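Local coordinates for N-acetylmuramoyl-L-alanine amidase domain-containing protein SAOUHSC_02979 (Staphylococcus aureus, PDB 5T1Q) that probably acts as a secreted amidase on the bacterial cell wall, this piece joining a glucosaminidase-family domain to a CHAP domain, at residues D79-V84 and S173-Y178; S177-T182 and K198-I203. All coordinates share one frame; numbering follows the deposited sequence.

Both contacts lie in the glucosaminidase-family part of the chain and follow one another along it: Ser177, the N-cap, closes the loop of contact 1 and Tyr178 opens helix 178-185; both residues belong to both contacts. Their centres are about 9 Å apart. Contact 1 fastens that loop to the start of helix 82-93, and contact 2 sets helix 178-185 against helix 195-205. They also touch directly, Ala175 CB lying 3.7 Å from Asp180 CB and Ser83 O 3.7 Å from Ile203 CG1. Tyr178 is shared, its backbone and CB meeting Tyr81, Ser83 and Val84, its ring Ile203. The sodium site of His276, Asn279, Asn280 and Glu302 belongs to the CHAP domain, and neither contact supplies a ligand to it.

Contact 1: D79-V84 and S173-Y178; sequences DIYASV and SEADSY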
loop_
_atom_site.group_PDB
_atom_site.type_symbol
_atom_site.label_atom_id
_atom_site.label_comp_id
_atom_site.label_asym_id
_atom_site.label_seq_id
_atom_site.Cartn_x
_atom_site.Cartn_y
_atom_site.Cartn_z
ATOM N N ASP A 79 -0.292 16.156 22.837
ATOM C CA ASP A 79 -1.103 16.996 21.929
ATOM C C ASP A 79 -1.145 16.470 20.471
ATOM O O ASP A 79 -1.047 17.242 19.513
ATOM C CB ASP A 79 -0.561 18.443 21.960
ATOM C CG ASP A 79 -1.513 19.455 21.353
ATOM O OD1 ASP A 79 -2.738 19.233 21.403
ATOM O OD2 ASP A 79 -1.029 20.500 20.859
ATOM N N ILE A 80 -1.298 15.156 20.317
ATOM C CA ILE A 80 -1.333 14.501 18.997
ATOM C C ILE A 80 -2.642 13.728 18.799
ATOM O O ILE A 80 -3.180 13.151 19.752
ATOM C CB ILE A 80 -0.131 13.522 18.851
ATOM C CG1 ILE A 80 1.189 14.304 18.847
ATOM C CG2 ILE A 80 -0.243 12.674 17.580
ATOM C CD1 ILE A 80 2.434 13.436 18.868
ATOM N N TYR A 81 -3.169 13.750 17.571
ATOM C CA TYR A 81 -4.346 12.940 17.236
ATOM C C TYR A 81 -3.909 11.486 17.174
ATOM O O TYR A 81 -3.115 11.112 16.306
ATOM C CB TYR A 81 -4.942 13.304 15.874
ATOM C CG TYR A 81 -5.807 14.535 15.857
ATOM C CD1 TYR A 81 -7.168 14.459 16.188
ATOM C CD2 TYR A 81 -5.300 15.758 15.453
ATOM C CE1 TYR A 81 -7.979 15.587 16.159
ATOM C CE2 TYR A 81 -6.103 16.890 15.421
ATOM C CZ TYR A 81 -7.435 16.802 15.775
ATOM O OH TYR A 81 -8.215 17.934 15.738
ATOM N N ALA A 82 -4.414 10.674 18.096
ATOM C CA ALA A 82 -4.116 9.246 18.110
ATOM C C ALA A 82 -4.584 8.602 16.795
ATOM O O ALA A 82 -3.970 7.662 16.285
ATOM C CB ALA A 82 -4.801 8.584 19.299
ATOM N N SER A 83 -5.684 9.123 16.258
ATOM C CA SER A 83 -6.240 8.639 14.999
ATOM C C SER A 83 -5.269 8.805 13.842
ATOM O O SER A 83 -5.117 7.900 13.021
ATOM C CB SER A 83 -7.545 9.375 14.703
ATOM O OG SER A 83 -7.350 10.763 14.848
ATOM N N VAL A 84 -4.622 9.965 13.767
ATOM C CA VAL A 84 -3.650 10.217 12.717
ATOM C C VAL A 84 -2.462 9.279 12.934
ATOM O O VAL A 84 -1.995 8.645 11.997
ATOM C CB VAL A 84 -3.219 11.705 12.673
ATOM C CG1 VAL A 84 -2.090 11.933 11.672
ATOM C CG2 VAL A 84 -4.409 12.591 12.324
ATOM N N SER A 173 -3.902 21.215 18.936
ATOM C CA SER A 173 -4.170 22.628 19.216
ATOM C C SER A 173 -4.112 23.538 17.970
ATOM O O SER A 173 -4.592 24.666 18.013
ATOM C CB SER A 173 -3.183 23.142 20.275
ATOM O OG SER A 173 -1.842 22.935 19.870
ATOM N N GLU A 174 -3.525 23.050 16.875
ATOM C CA GLU A 174 -3.396 23.829 15.624
ATOM C C GLU A 174 -4.348 23.379 14.513
ATOM O O GLU A 174 -4.605 24.136 13.578
ATOM C CB GLU A 174 -1.965 23.714 15.094
ATOM C CG GLU A 174 -0.893 24.219 16.051
ATOM C CD GLU A 174 -0.890 25.727 16.205
ATOM O OE1 GLU A 174 -0.714 26.199 17.345
ATOM O OE2 GLU A 174 -1.076 26.440 15.194
ATOM N N ALA A 175 -4.832 22.138 14.609
ATOM C CA ALA A 175 -5.725 21.540 13.613
ATOM C C ALA A 175 -7.095 21.274 14.232
ATOM O O ALA A 175 -7.217 20.448 15.141
ATOM C CB ALA A 175 -5.122 20.246 13.083
ATOM N N ASP A 176 -8.117 21.957 13.716
ATOM C CA ASP A 176 -9.494 21.836 14.228
ATOM C C ASP A 176 -10.004 20.380 14.256
ATOM O O ASP A 176 -10.681 19.978 15.207
ATOM C CB ASP A 176 -10.453 22.726 13.417
ATOM C CG ASP A 176 -10.109 24.217 13.509
ATOM O OD1 ASP A 176 -9.496 24.651 14.510
ATOM O OD2 ASP A 176 -10.472 24.966 12.575
ATOM N N SER A 177 -9.676 19.608 13.218
ATOM C CA SER A 177 -10.050 18.190 13.147
ATOM C C SER A 177 -8.902 17.392 12.565
ATOM O O SER A 177 -7.918 17.959 12.071
ATOM C CB SER A 177 -11.283 17.976 12.271
ATOM O OG SER A 177 -10.965 18.146 10.902
ATOM N N TYR A 178 -9.056 16.072 12.576
ATOM C CA TYR A 178 -8.029 15.193 12.042
ATOM C C TYR A 178 -7.762 15.438 10.548
ATOM O O TYR A 178 -6.636 15.230 10.097
ATOM C CB TYR A 178 -8.349 13.712 12.309
ATOM C CG TYR A 178 -9.454 13.121 11.476
ATOM C CD1 TYR A 178 -9.187 12.593 10.217
ATOM C CD2 TYR A 178 -10.763 13.045 11.957
ATOM C CE1 TYR A 178 -10.191 12.026 9.444
ATOM C CE2 TYR A 178 -11.775 12.480 11.190
ATOM C CZ TYR A 178 -11.479 11.975 9.932
ATOM O OH TYR A 178 -12.462 11.412 9.164
#
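Tyr81 reaches the 173-178 loop because its CG stands anti to the carbonyl carbon (chi1 -79°), and Asp79 meets Ser173 with CG anti to the backbone N (chi1 -165°). Asp79 is the first residue to leave the helical conformation after helix 58-78, and Tyr81 is the N-cap residue of helix 82-93, so both groups leave the short link between two helices. At the outer end, Ser173 OG donates to Asp79 OD2 over 2.8 Å, on the syn lone pair; Ser173 N adds a weak bond to Asp79 OD1 at 3.4 Å. The carboxylate thus faces the serine with both oxygens. Further in, Tyr81 OH donates to Ala175 O at 2.8 Å. This acceptor lies at the ring edge, in its plane, while from the carbonyl's side the hydroxyl stands tilted off the C=O plane. The first turn of helix 178-185 begins over the ring: Tyr178 CA sits above its centre, 4.0 Å from the centroid, a CH-pi contact, and the side chains of Tyr81 and Tyr178 cross at about a right angle. Ala175 CB packs on Tyr81 CE2 at 4.2 Å. Beyond the ring, Val84 CG2 and Ser83 OG approach Tyr178 CB, at 4.1 and 4.0 Å; the Ser83 hydroxyl itself is hydrogen-bonded to Asp212. The buried phenol is therefore held by its hydroxyl and by one face together, which fixes the loop just ahead of helix 178-185, while the Asp79-Ser173 pair ties down the more exposed Ser173 end of the segment.

Contact 2: S177-T182 and K198-I203; sequences SYKDAT and KLNSII
Thr182 and Asn200 make the one direct hydrogen bond between the two helices: Thr182 OG1, set between the backbone N and the carbonyl carbon (chi1 61°), donates to Asn200 OD1 over 2.7 Å, 19° out of the carbonyl plane. That oxygen also lies at the edge of the Tyr178 ring. A water completes the polar group, giving its protons to Lys179 O and Thr182 OG1 and accepting from Asn200 ND2 at 2.8 Å. The Lys179 side chain crosses that of Asn200 at about a right angle, CG 3.7 Å from Asn200 OD1. In the apolar packing, Ile203 CG2 makes a CH-pi contact over one face of the Tyr178 ring, toward the rim, and its CD1 comes to 3.4 Å from Tyr178 CD1. Thr182 CG2, anti to the carbonyl carbon, meets Leu199 CB at 3.7 Å. Local capping starts the first helix: Ser177 and Asp180 form a capping box, with Ser177 N donating to Asp180 OD2 at 3.0 Å. The helix segments run roughly antiparallel, their short axes 9.9 Å apart at 147°, and Leu199 and Ile203 also pack on helix 82-93. With its oxygen on the threonine and its nitrogen on the water, the Asn200 amide is fixed in its flip, and the Thr182 hydroxyl both donates and accepts.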
loop_
_atom_site.group_PDB
_atom_site.type_symbol
_atom_site.label_atom_id
_atom_site.label_comp_id
_atom_site.label_asym_id
_atom_site.label_seq_id
_atom_site.Cartn_x
_atom_site.Cartn_y
_atom_site.Cartn_z
ATOM N N SER A 177 -9.676 19.608 13.218
ATOM C CA SER A 177 -10.050 18.190 13.147
ATOM C C SER A 177 -8.902 17.392 12.565
ATOM O O SER A 177 -7.918 17.959 12.071
ATOM C CB SER A 177 -11.283 17.976 12.271
ATOM O OG SER A 177 -10.965 18.146 10.902
ATOM N N TYR A 178 -9.056 16.072 12.576
ATOM C CA TYR A 178 -8.029 15.193 12.042
ATOM C C TYR A 178 -7.762 15.438 10.548
ATOM O O TYR A 178 -6.636 15.230 10.097
ATOM C CB TYR A 178 -8.349 13.712 12.309
ATOM C CG TYR A 178 -9.454 13.121 11.476
ATOM C CD1 TYR A 178 -9.187 12.593 10.217
ATOM C CD2 TYR A 178 -10.763 13.045 11.957
ATOM C CE1 TYR A 178 -10.191 12.026 9.444
ATOM C CE2 TYR A 178 -11.775 12.480 11.190
ATOM C CZ TYR A 178 -11.479 11.975 9.932
ATOM O OH TYR A 178 -12.462 11.412 9.164
ATOM N N LYS A 179 -8.775 15.888 9.792
ATOM C CA LYS A 179 -8.575 16.154 8.347
ATOM C C LYS A 179 -7.657 17.343 8.051
ATOM O O LYS A 179 -7.066 17.421 6.972
ATOM C CB LYS A 179 -9.898 16.282 7.576
ATOM C CG LYS A 179 -10.551 14.937 7.263
ATOM C CD LYS A 179 -11.540 15.013 6.095
ATOM C CE LYS A 179 -12.911 15.538 6.485
ATOM N NZ LYS A 179 -13.742 14.474 7.124
ATOM N N ASP A 180 -7.544 18.271 8.991
ATOM C CA ASP A 180 -6.639 19.397 8.818
ATOM C C ASP A 180 -5.214 18.867 8.974
ATOM O O ASP A 180 -4.313 19.238 8.217
ATOM C CB ASP A 180 -6.944 20.489 9.843
ATOM C CG ASP A 180 -8.330 21.105 9.642
ATOM O OD1 ASP A 180 -8.564 21.685 8.560
ATOM O OD2 ASP A 180 -9.173 21.022 10.568
ATOM N N ALA A 181 -5.046 17.955 9.930
ATOM C CA ALA A 181 -3.756 17.343 10.204
ATOM C C ALA A 181 -3.271 16.450 9.058
ATOM O O ALA A 181 -2.122 16.571 8.624
ATOM C CB ALA A 181 -3.812 16.560 11.504
ATOM N N THR A 182 -4.134 15.571 8.551
ATOM C CA THR A 182 -3.738 14.695 7.442
ATOM C C THR A 182 -3.355 15.501 6.184
ATOM O O THR A 182 -2.422 15.123 5.478
ATOM C CB THR A 182 -4.814 13.649 7.091
ATOM O OG1 THR A 182 -6.017 14.301 6.692
ATOM C CG2 THR A 182 -5.104 12.726 8.280
ATOM N N LYS A 198 -5.690 8.813 1.717
ATOM C CA LYS A 198 -5.462 7.473 2.235
ATOM C C LYS A 198 -5.617 7.443 3.757
ATOM O O LYS A 198 -6.300 6.566 4.290
ATOM C CB LYS A 198 -4.084 6.950 1.820
ATOM C CG LYS A 198 -3.999 6.563 0.350
ATOM C CD LYS A 198 -2.594 6.107 -0.002
ATOM C CE LYS A 198 -2.509 5.602 -1.428
ATOM N NZ LYS A 198 -1.163 5.035 -1.696
ATOM N N LEU A 199 -4.998 8.396 4.457
ATOM C CA LEU A 199 -5.120 8.445 5.913
ATOM C C LEU A 199 -6.579 8.638 6.332
ATOM O O LEU A 199 -7.058 7.955 7.233
ATOM C CB LEU A 199 -4.242 9.545 6.523
ATOM C CG LEU A 199 -2.725 9.377 6.445
ATOM C CD1 LEU A 199 -2.047 10.550 7.133
ATOM C CD2 LEU A 199 -2.261 8.074 7.077
ATOM N N ASN A 200 -7.277 9.548 5.661
ATOM C CA ASN A 200 -8.679 9.818 5.951
ATOM C C ASN A 200 -9.504 8.548 5.790
ATOM O O ASN A 200 -10.330 8.241 6.638
ATOM C CB ASN A 200 -9.216 10.959 5.064
ATOM C CG ASN A 200 -8.531 12.295 5.353
ATOM O OD1 ASN A 200 -7.932 12.485 6.414
ATOM N ND2 ASN A 200 -8.613 13.220 4.409
ATOM N N SER A 201 -9.235 7.791 4.727
ATOM C CA SER A 201 -9.936 6.530 4.489
ATOM C C SER A 201 -9.727 5.537 5.638
ATOM O O SER A 201 -10.662 4.855 6.052
ATOM C CB SER A 201 -9.461 5.895 3.185
ATOM O OG SER A 201 -10.122 4.661 2.966
ATOM N N ILE A 202 -8.495 5.440 6.122
ATOM C CA ILE A 202 -8.175 4.534 7.223
ATOM C C ILE A 202 -8.881 4.986 8.515
ATOM O O ILE A 202 -9.491 4.182 9.217
ATOM C CB ILE A 202 -6.647 4.460 7.457
ATOM C CG1 ILE A 202 -5.952 3.850 6.234
ATOM C CG2 ILE A 202 -6.342 3.626 8.698
ATOM C CD1 ILE A 202 -4.439 3.975 6.227
ATOM N N ILE A 203 -8.795 6.277 8.810
ATOM C CA ILE A 203 -9.391 6.835 10.021
ATOM C C ILE A 203 -10.891 6.602 10.067
ATOM O O ILE A 203 -11.428 6.179 11.100
ATOM C CB ILE A 203 -9.084 8.338 10.145
ATOM C CG1 ILE A 203 -7.570 8.539 10.354
ATOM C CG2 ILE A 203 -9.865 8.953 11.303
ATOM C CD1 ILE A 203 -7.112 9.963 10.228
HETATM O O HOH W 1 -7.324 15.714 4.850
#